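Local coordinates for protein putative alpha-L-fucosidase (Bacteroides thetaiotaomicron, PDB 3EYP) that probably hydrolyses alpha-L-fucosides, as a member of glycoside hydrolase family 29 that carries a C-terminal F5/8 type C domain, at residues A[390-395]-A[443-448]; A[394-399]-A[417-422]. All coordinates share one frame; numbering follows the deposited sequence.

Interaction 1: residues A[390-395]-A[443-448]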
ATOM      1  N   GLY A 390       0.521  18.242  -5.780  1.00 44.25           N
ATOM      2  CA  GLY A 390      -0.933  18.028  -5.617  1.00 42.90           C
ATOM      3  C   GLY A 390      -1.571  17.284  -6.744  1.00 44.17           C
ATOM      4  O   GLY A 390      -0.929  16.985  -7.721  1.00 44.10           O
ATOM      5  N   HIS A 391      -2.843  16.901  -6.559  1.00 43.33           N
ATOM      6  CA  HIS A 391      -3.656  16.408  -7.657  1.00 42.62           C
ATOM      7  C   HIS A 391      -3.979  17.619  -8.550  1.00 43.53           C
ATOM      8  O   HIS A 391      -4.799  18.493  -8.208  1.00 43.21           O
ATOM      9  CB  HIS A 391      -4.979  15.775  -7.216  1.00 43.01           C
ATOM     10  CG  HIS A 391      -4.869  14.329  -6.788  1.00 39.59           C
ATOM     11  ND1 HIS A 391      -4.633  13.292  -7.674  1.00 42.80           N
ATOM     12  CD2 HIS A 391      -5.088  13.753  -5.584  1.00 44.04           C
ATOM     13  CE1 HIS A 391      -4.642  12.139  -7.007  1.00 43.06           C
ATOM     14  NE2 HIS A 391      -4.912  12.397  -5.735  1.00 40.38           N
ATOM     15  N   ARG A 392      -3.365  17.619  -9.722  1.00 43.02           N
ATOM     16  CA  ARG A 392      -3.482  18.779 -10.639  1.00 42.43           C
ATOM     17  C   ARG A 392      -4.355  18.472 -11.813  1.00 42.07           C
ATOM     18  O   ARG A 392      -5.299  19.161 -12.104  1.00 42.16           O
ATOM     19  CB  ARG A 392      -2.084  19.190 -11.124  1.00 42.64           C
ATOM     20  CG  ARG A 392      -1.195  19.569  -9.987  1.00 44.20           C
ATOM     21  CD  ARG A 392       0.218  19.840 -10.415  1.00 45.66           C
ATOM     22  NE  ARG A 392       0.380  21.161 -10.993  1.00 45.50           N
ATOM     23  CZ  ARG A 392       0.515  22.291 -10.311  1.00 45.75           C
ATOM     24  NH1 ARG A 392       0.642  23.425 -10.974  1.00 48.16           N
ATOM     25  NH2 ARG A 392       0.473  22.312  -8.990  1.00 45.87           N
ATOM     26  N   THR A 393      -3.975  17.435 -12.523  1.00 41.97           N
ATOM     27  CA  THR A 393      -4.776  16.919 -13.675  1.00 42.32           C
ATOM     28  C   THR A 393      -5.975  16.109 -13.209  1.00 42.02           C
ATOM     29  O   THR A 393      -5.893  15.315 -12.256  1.00 41.08           O
ATOM     30  CB  THR A 393      -3.881  16.103 -14.638  1.00 42.18           C
ATOM     31  OG1 THR A 393      -2.835  16.987 -15.133  1.00 44.35           O
ATOM     32  CG2 THR A 393      -4.704  15.489 -15.756  1.00 44.30           C
ATOM     33  N   THR A 394      -7.114  16.346 -13.875  1.00 42.26           N
ATOM     34  CA  THR A 394      -8.360  15.705 -13.506  1.00 42.70           C
ATOM     35  C   THR A 394      -9.115  15.062 -14.630  1.00 42.94           C
ATOM     36  O   THR A 394     -10.142  14.436 -14.399  1.00 41.53           O
ATOM     37  CB  THR A 394      -9.340  16.662 -12.783  1.00 44.62           C
ATOM     38  OG1 THR A 394      -9.651  17.783 -13.635  1.00 45.31           O
ATOM     39  CG2 THR A 394      -8.769  17.148 -11.456  1.00 42.50           C
ATOM     40  N   LYS A 395      -8.598  15.190 -15.842  1.00 41.58           N
ATOM     41  CA  LYS A 395      -9.139  14.407 -16.952  1.00 43.57           C
ATOM     42  C   LYS A 395      -8.058  14.213 -17.982  1.00 42.69           C
ATOM     43  O   LYS A 395      -7.301  15.149 -18.267  1.00 44.33           O
ATOM     44  CB  LYS A 395     -10.385  15.137 -17.518  1.00 43.97           C
ATOM     45  CG  LYS A 395     -11.089  14.407 -18.612  1.00 48.56           C
ATOM     46  CD  LYS A 395     -12.310  15.204 -19.072  1.00 52.58           C
ATOM     47  CE  LYS A 395     -12.874  14.620 -20.369  1.00 55.25           C
ATOM     48  NZ  LYS A 395     -13.780  15.643 -21.038  1.00 58.40           N
ATOM     49  N   LYS A 443      -7.235  21.207 -12.102  1.00 44.34           N
ATOM     50  CA  LYS A 443      -7.298  22.304 -11.155  1.00 44.41           C
ATOM     51  C   LYS A 443      -6.081  23.225 -11.313  1.00 44.11           C
ATOM     52  O   LYS A 443      -6.078  24.371 -10.840  1.00 42.95           O
ATOM     53  CB  LYS A 443      -7.291  21.789  -9.732  1.00 43.74           C
ATOM     54  CG  LYS A 443      -8.494  20.976  -9.392  1.00 46.26           C
ATOM     55  CD  LYS A 443      -8.300  20.303  -8.047  1.00 49.87           C
ATOM     56  CE  LYS A 443      -8.351  21.306  -6.908  1.00 49.69           C
ATOM     57  NZ  LYS A 443      -7.769  20.776  -5.663  1.00 48.52           N
ATOM     58  N   ALA A 444      -5.059  22.692 -11.975  1.00 42.67           N
ATOM     59  CA  ALA A 444      -3.856  23.473 -12.280  1.00 42.67           C
ATOM     60  C   ALA A 444      -3.076  22.922 -13.470  1.00 42.55           C
ATOM     61  O   ALA A 444      -3.347  21.856 -13.987  1.00 42.52           O
ATOM     62  CB  ALA A 444      -2.941  23.621 -11.053  1.00 42.26           C
ATOM     63  N   CYS A 445      -2.106  23.699 -13.910  1.00 42.70           N
ATOM     64  CA  CYS A 445      -1.308  23.299 -15.071  1.00 43.69           C
ATOM     65  C   CYS A 445      -0.695  21.943 -14.737  1.00 42.14           C
ATOM     66  O   CYS A 445      -0.369  21.706 -13.603  1.00 43.82           O
ATOM     67  CB  CYS A 445      -0.223  24.296 -15.427  1.00 42.70           C
ATOM     68  SG  CYS A 445       0.958  24.609 -14.174  1.00 47.73           S
ATOM     69  N   PRO A 446      -0.534  21.074 -15.717  1.00 41.56           N
ATOM     70  CA  PRO A 446       0.028  19.720 -15.476  1.00 41.96           C
ATOM     71  C   PRO A 446       1.457  19.706 -14.985  1.00 42.10           C
ATOM     72  O   PRO A 446       2.267  20.570 -15.309  1.00 43.31           O
ATOM     73  CB  PRO A 446      -0.027  19.058 -16.843  1.00 42.75           C
ATOM     74  CG  PRO A 446      -0.294  20.137 -17.829  1.00 41.19           C
ATOM     75  CD  PRO A 446      -0.893  21.297 -17.124  1.00 41.29           C
ATOM     76  N   ALA A 447       1.738  18.689 -14.193  1.00 41.49           N
ATOM     77  CA  ALA A 447       3.095  18.388 -13.710  1.00 41.77           C
ATOM     78  C   ALA A 447       3.268  16.882 -13.663  1.00 42.68           C
ATOM     79  O   ALA A 447       2.735  16.237 -12.755  1.00 41.37           O
ATOM     80  CB  ALA A 447       3.299  18.985 -12.329  1.00 40.67           C
ATOM     81  N   ILE A 448       3.907  16.342 -14.703  1.00 43.65           N
ATOM     82  CA  ILE A 448       3.971  14.894 -14.944  1.00 44.41           C
ATOM     83  C   ILE A 448       5.408  14.354 -15.047  1.00 44.94           C
ATOM     84  O   ILE A 448       6.223  14.760 -15.920  1.00 43.93           O
ATOM     85  CB  ILE A 448       3.155  14.529 -16.203  1.00 45.84           C
ATOM     86  CG1 ILE A 448       1.683  14.960 -15.989  1.00 48.75           C
ATOM     87  CG2 ILE A 448       3.264  12.992 -16.518  1.00 45.20           C
ATOM     88  CD1 ILE A 448       0.906  15.260 -17.253  1.00 50.18           C
TER
HETATM   89  O   HOH W   1      -5.939  19.063  -5.935  1.00 50.26           O
HETATM   90  O   HOH W   2      -3.831  19.484 -15.510  1.00 41.47           O
HETATM   91  O   HOH W   3      -0.670  16.963 -13.763  1.00 42.88           O
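R392 does most of the work where the loop leading into strand 393-401 meets residues 443-448. Its chain starts with CG beside the backbone N, runs on extended and then bends at chi3 (80°), which swings the guanidinium round side-on to C445. NE donates 2.8 Å to C445 O, lying straight along the C=O axis, while NH1 reaches C445 SG at 3.4 Å in the guanidinium plane and adds a weak bond to the same carbonyl. SG sits in the crowded position between backbone N and carbonyl carbon (chi1 60°). A444 CB lies over one face of the guanidinium, 3.6 Å from NH1, and A447 CB packs on R392 CD. NH2 turns to the carbonyls of A4 and L389, so the buried group is satisfied on all three nitrogens and probably keeps its charge. The backbone closes this tight part: K443 N donates to R392 O at 2.8 Å.

The K443 side is looser. Its exposed side chain bends at chi3 so that NZ meets H391 O only through a water, and its CG brushes T394 CG2 at 4.4 Å. Water also fills in at T393, whose OG1 donates to one molecule that passes on to A444 O and accepts from another that takes the amide of A447; nearest to OG1 in 443-448 is P446 CB at 3.9 Å. Around it, E385 of strand 380-385 takes the amides of R392 and T393, T394 and K395 form a classic bulge against D441 of strand 434-442, and A447 pairs with V386 as strand 447-454 begins in the other sheet.

Interaction 2: residues A[394-399]-A[417-422]; sequences TKWSVE and QAIGHK
In the beta-sandwich of the F5/8 type C domain, the loop before strand 423-432 folds against strand 393-401 at T394 and W396. One direct hydrogen bond joins the two segments: W396 NE1 donates to A418 O at 3.0 Å and 161°. The acceptor lies close to the indole plane, but the donor stands well above the carbonyl plane, so no lone pair is met head-on. W396 takes the crowded rotamer, CG between backbone N and carbonyl carbon (chi1 59°), which brings the pyrrole edge of the ring to the loop.

The apolar part is a CH-pi contact. I419 CD1 sits over one face of the five-membered ring, 4.2 Å from its centroid, while CG1 of the same residue comes to 3.4 Å from NE1. I383 of strand 380-385 touches both side chains. An alanine in place of W396 would remove both the NE1 donor and the face under I419, and would probably leave A418 O without this partner and the loop less firmly held.

The backbones meet through a reciprocal pair of CA-H...O contacts: T394 CA to Q417 O at 3.4 Å and Q417 CA to T394 O at 3.3 Å. A water finishes this polar edge, donating to both T394 O and Q417 OE1.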
ATOM      1  N   THR A 394      -7.114  16.346 -13.875  1.00 42.26           N
ATOM      2  CA  THR A 394      -8.360  15.705 -13.506  1.00 42.70           C
ATOM      3  C   THR A 394      -9.115  15.062 -14.630  1.00 42.94           C
ATOM      4  O   THR A 394     -10.142  14.436 -14.399  1.00 41.53           O
ATOM      5  CB  THR A 394      -9.340  16.662 -12.783  1.00 44.62           C
ATOM      6  OG1 THR A 394      -9.651  17.783 -13.635  1.00 45.31           O
ATOM      7  CG2 THR A 394      -8.769  17.148 -11.456  1.00 42.50           C
ATOM      8  N   LYS A 395      -8.598  15.190 -15.842  1.00 41.58           N
ATOM      9  CA  LYS A 395      -9.139  14.407 -16.952  1.00 43.57           C
ATOM     10  C   LYS A 395      -8.058  14.213 -17.982  1.00 42.69           C
ATOM     11  O   LYS A 395      -7.301  15.149 -18.267  1.00 44.33           O
ATOM     12  CB  LYS A 395     -10.385  15.137 -17.518  1.00 43.97           C
ATOM     13  CG  LYS A 395     -11.089  14.407 -18.612  1.00 48.56           C
ATOM     14  CD  LYS A 395     -12.310  15.204 -19.072  1.00 52.58           C
ATOM     15  CE  LYS A 395     -12.874  14.620 -20.369  1.00 55.25           C
ATOM     16  NZ  LYS A 395     -13.780  15.643 -21.038  1.00 58.40           N
ATOM     17  N   TRP A 396      -7.922  12.987 -18.447  1.00 42.69           N
ATOM     18  CA  TRP A 396      -6.916  12.630 -19.435  1.00 42.56           C
ATOM     19  C   TRP A 396      -7.284  11.431 -20.287  1.00 43.17           C
ATOM     20  O   TRP A 396      -8.062  10.516 -19.880  1.00 43.66           O
ATOM     21  CB  TRP A 396      -5.532  12.409 -18.794  1.00 43.11           C
ATOM     22  CG  TRP A 396      -5.486  11.329 -17.735  1.00 43.73           C
ATOM     23  CD1 TRP A 396      -5.874  11.440 -16.446  1.00 44.05           C
ATOM     24  CD2 TRP A 396      -5.003  10.003 -17.895  1.00 43.56           C
ATOM     25  NE1 TRP A 396      -5.657  10.258 -15.780  1.00 42.05           N
ATOM     26  CE2 TRP A 396      -5.144   9.355 -16.665  1.00 43.52           C
ATOM     27  CE3 TRP A 396      -4.483   9.290 -18.973  1.00 42.40           C
ATOM     28  CZ2 TRP A 396      -4.770   8.018 -16.471  1.00 44.07           C
ATOM     29  CZ3 TRP A 396      -4.128   7.974 -18.780  1.00 45.77           C
ATOM     30  CH2 TRP A 396      -4.266   7.360 -17.537  1.00 46.56           C
ATOM     31  N   SER A 397      -6.742  11.467 -21.491  1.00 42.70           N
ATOM     32  CA  SER A 397      -6.946  10.377 -22.468  1.00 44.47           C
ATOM     33  C   SER A 397      -5.683  10.120 -23.253  1.00 44.60           C
ATOM     34  O   SER A 397      -4.808  10.955 -23.342  1.00 45.85           O
ATOM     35  CB  SER A 397      -8.051  10.684 -23.446  1.00 43.92           C
ATOM     36  OG  SER A 397      -9.196  11.144 -22.801  1.00 44.43           O
ATOM     37  N   VAL A 398      -5.619   8.920 -23.791  1.00 46.06           N
ATOM     38  CA  VAL A 398      -4.547   8.521 -24.672  1.00 46.61           C
ATOM     39  C   VAL A 398      -5.134   7.923 -25.969  1.00 47.14           C
ATOM     40  O   VAL A 398      -6.090   7.154 -25.979  1.00 47.38           O
ATOM     41  CB  VAL A 398      -3.521   7.542 -23.956  1.00 46.65           C
ATOM     42  CG1 VAL A 398      -2.330   7.197 -24.888  1.00 47.46           C
ATOM     43  CG2 VAL A 398      -2.998   8.134 -22.600  1.00 42.55           C
ATOM     44  N   GLU A 399      -4.537   8.375 -27.060  1.00 48.83           N
ATOM     45  CA  GLU A 399      -4.853   7.950 -28.418  1.00 48.66           C
ATOM     46  C   GLU A 399      -3.614   7.567 -29.194  1.00 49.69           C
ATOM     47  O   GLU A 399      -2.477   7.789 -28.794  1.00 49.19           O
ATOM     48  CB  GLU A 399      -5.567   9.089 -29.152  1.00 49.87           C
ATOM     49  CG  GLU A 399      -6.771   9.591 -28.385  1.00 49.35           C
ATOM     50  CD  GLU A 399      -7.316  10.900 -28.938  1.00 54.54           C
ATOM     51  OE1 GLU A 399      -6.516  11.687 -29.514  1.00 58.59           O
ATOM     52  OE2 GLU A 399      -8.535  11.136 -28.792  1.00 52.93           O
ATOM     53  N   GLN A 417      -9.662  10.030 -14.992  1.00 45.02           N
ATOM     54  CA  GLN A 417      -9.699  11.176 -14.080  1.00 44.49           C
ATOM     55  C   GLN A 417      -8.415  11.434 -13.284  1.00 44.21           C
ATOM     56  O   GLN A 417      -7.660  12.355 -13.611  1.00 44.71           O
ATOM     57  CB  GLN A 417     -10.870  11.043 -13.157  1.00 44.67           C
ATOM     58  CG  GLN A 417     -12.196  11.142 -13.830  1.00 45.33           C
ATOM     59  CD  GLN A 417     -13.306  11.012 -12.808  1.00 48.31           C
ATOM     60  OE1 GLN A 417     -13.427  11.811 -11.873  1.00 53.33           O
ATOM     61  NE2 GLN A 417     -14.096  10.014 -12.964  1.00 53.32           N
ATOM     62  N   ALA A 418      -8.163  10.598 -12.265  1.00 42.20           N
ATOM     63  CA  ALA A 418      -6.929  10.754 -11.430  1.00 41.08           C
ATOM     64  C   ALA A 418      -5.691  10.253 -12.107  1.00 41.27           C
ATOM     65  O   ALA A 418      -5.706   9.350 -12.951  1.00 41.77           O
ATOM     66  CB  ALA A 418      -7.067  10.039 -10.048  1.00 41.15           C
ATOM     67  N   ILE A 419      -4.600  10.878 -11.689  1.00 41.64           N
ATOM     68  CA  ILE A 419      -3.291  10.361 -11.898  1.00 41.80           C
ATOM     69  C   ILE A 419      -2.595  10.056 -10.589  1.00 41.91           C
ATOM     70  O   ILE A 419      -2.332   8.904 -10.263  1.00 43.42           O
ATOM     71  CB  ILE A 419      -2.396  11.272 -12.744  1.00 42.82           C
ATOM     72  CG1 ILE A 419      -3.021  11.530 -14.136  1.00 41.79           C
ATOM     73  CG2 ILE A 419      -1.077  10.573 -12.906  1.00 38.40           C
ATOM     74  CD1 ILE A 419      -2.237  12.545 -15.036  1.00 43.25           C
ATOM     75  N   GLY A 420      -2.314  11.097  -9.850  1.00 41.13           N
ATOM     76  CA  GLY A 420      -1.533  10.961  -8.635  1.00 41.58           C
ATOM     77  C   GLY A 420      -0.184  10.260  -8.804  1.00 41.35           C
ATOM     78  O   GLY A 420       0.588  10.482  -9.757  1.00 41.18           O
ATOM     79  N   HIS A 421       0.078   9.361  -7.870  1.00 40.38           N
ATOM     80  CA  HIS A 421       1.390   8.711  -7.772  1.00 40.62           C
ATOM     81  C   HIS A 421       1.712   7.889  -8.960  1.00 40.00           C
ATOM     82  O   HIS A 421       2.827   7.871  -9.491  1.00 39.11           O
ATOM     83  CB  HIS A 421       1.480   7.822  -6.472  1.00 40.80           C
ATOM     84  CG  HIS A 421       2.791   7.133  -6.325  1.00 41.17           C
ATOM     85  ND1 HIS A 421       2.916   5.764  -6.405  1.00 41.73           N
ATOM     86  CD2 HIS A 421       4.045   7.619  -6.130  1.00 42.05           C
ATOM     87  CE1 HIS A 421       4.187   5.433  -6.241  1.00 45.36           C
ATOM     88  NE2 HIS A 421       4.886   6.535  -6.056  1.00 45.69           N
ATOM     89  N   LYS A 422       0.715   7.167  -9.386  1.00 40.69           N
ATOM     90  CA  LYS A 422       0.866   6.225 -10.496  1.00 41.19           C
ATOM     91  C   LYS A 422      -0.528   5.795 -10.919  1.00 40.90           C
ATOM     92  O   LYS A 422      -1.408   5.617 -10.083  1.00 40.41           O
ATOM     93  CB  LYS A 422       1.664   4.992 -10.070  1.00 40.92           C
ATOM     94  CG  LYS A 422       2.078   4.083 -11.235  1.00 42.41           C
ATOM     95  CD  LYS A 422       2.733   2.746 -10.692  1.00 44.06           C
ATOM     96  CE  LYS A 422       3.863   3.043  -9.819  1.00 47.38           C
ATOM     97  NZ  LYS A 422       5.177   3.212 -10.555  1.00 46.85           N
TER
HETATM   98  O   HOH W   4     -12.320  14.652 -12.323  1.00 62.39           O

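Both contacts start from strand 393-401 and share T394 and K395, with centres about 9 Å apart. Interaction 1 ties the beginning of that strand to residues 443-448; interaction 2 ties the next residues to the 417-422 loop. They touch directly, T393 CG2 lying 3.9 Å from I419 CD1 and H391 CE1 3.7 Å from G420 CA. E385 also bridges them, taking the amides of R392 and T393 with OE2 and that of G420 with OE1. Both reach residues from the family 29 part of the chain: H391 NE2 is hydrogen-bonded to A222 N, and H421 N to N289 OD1, while H421 stacks on Y18.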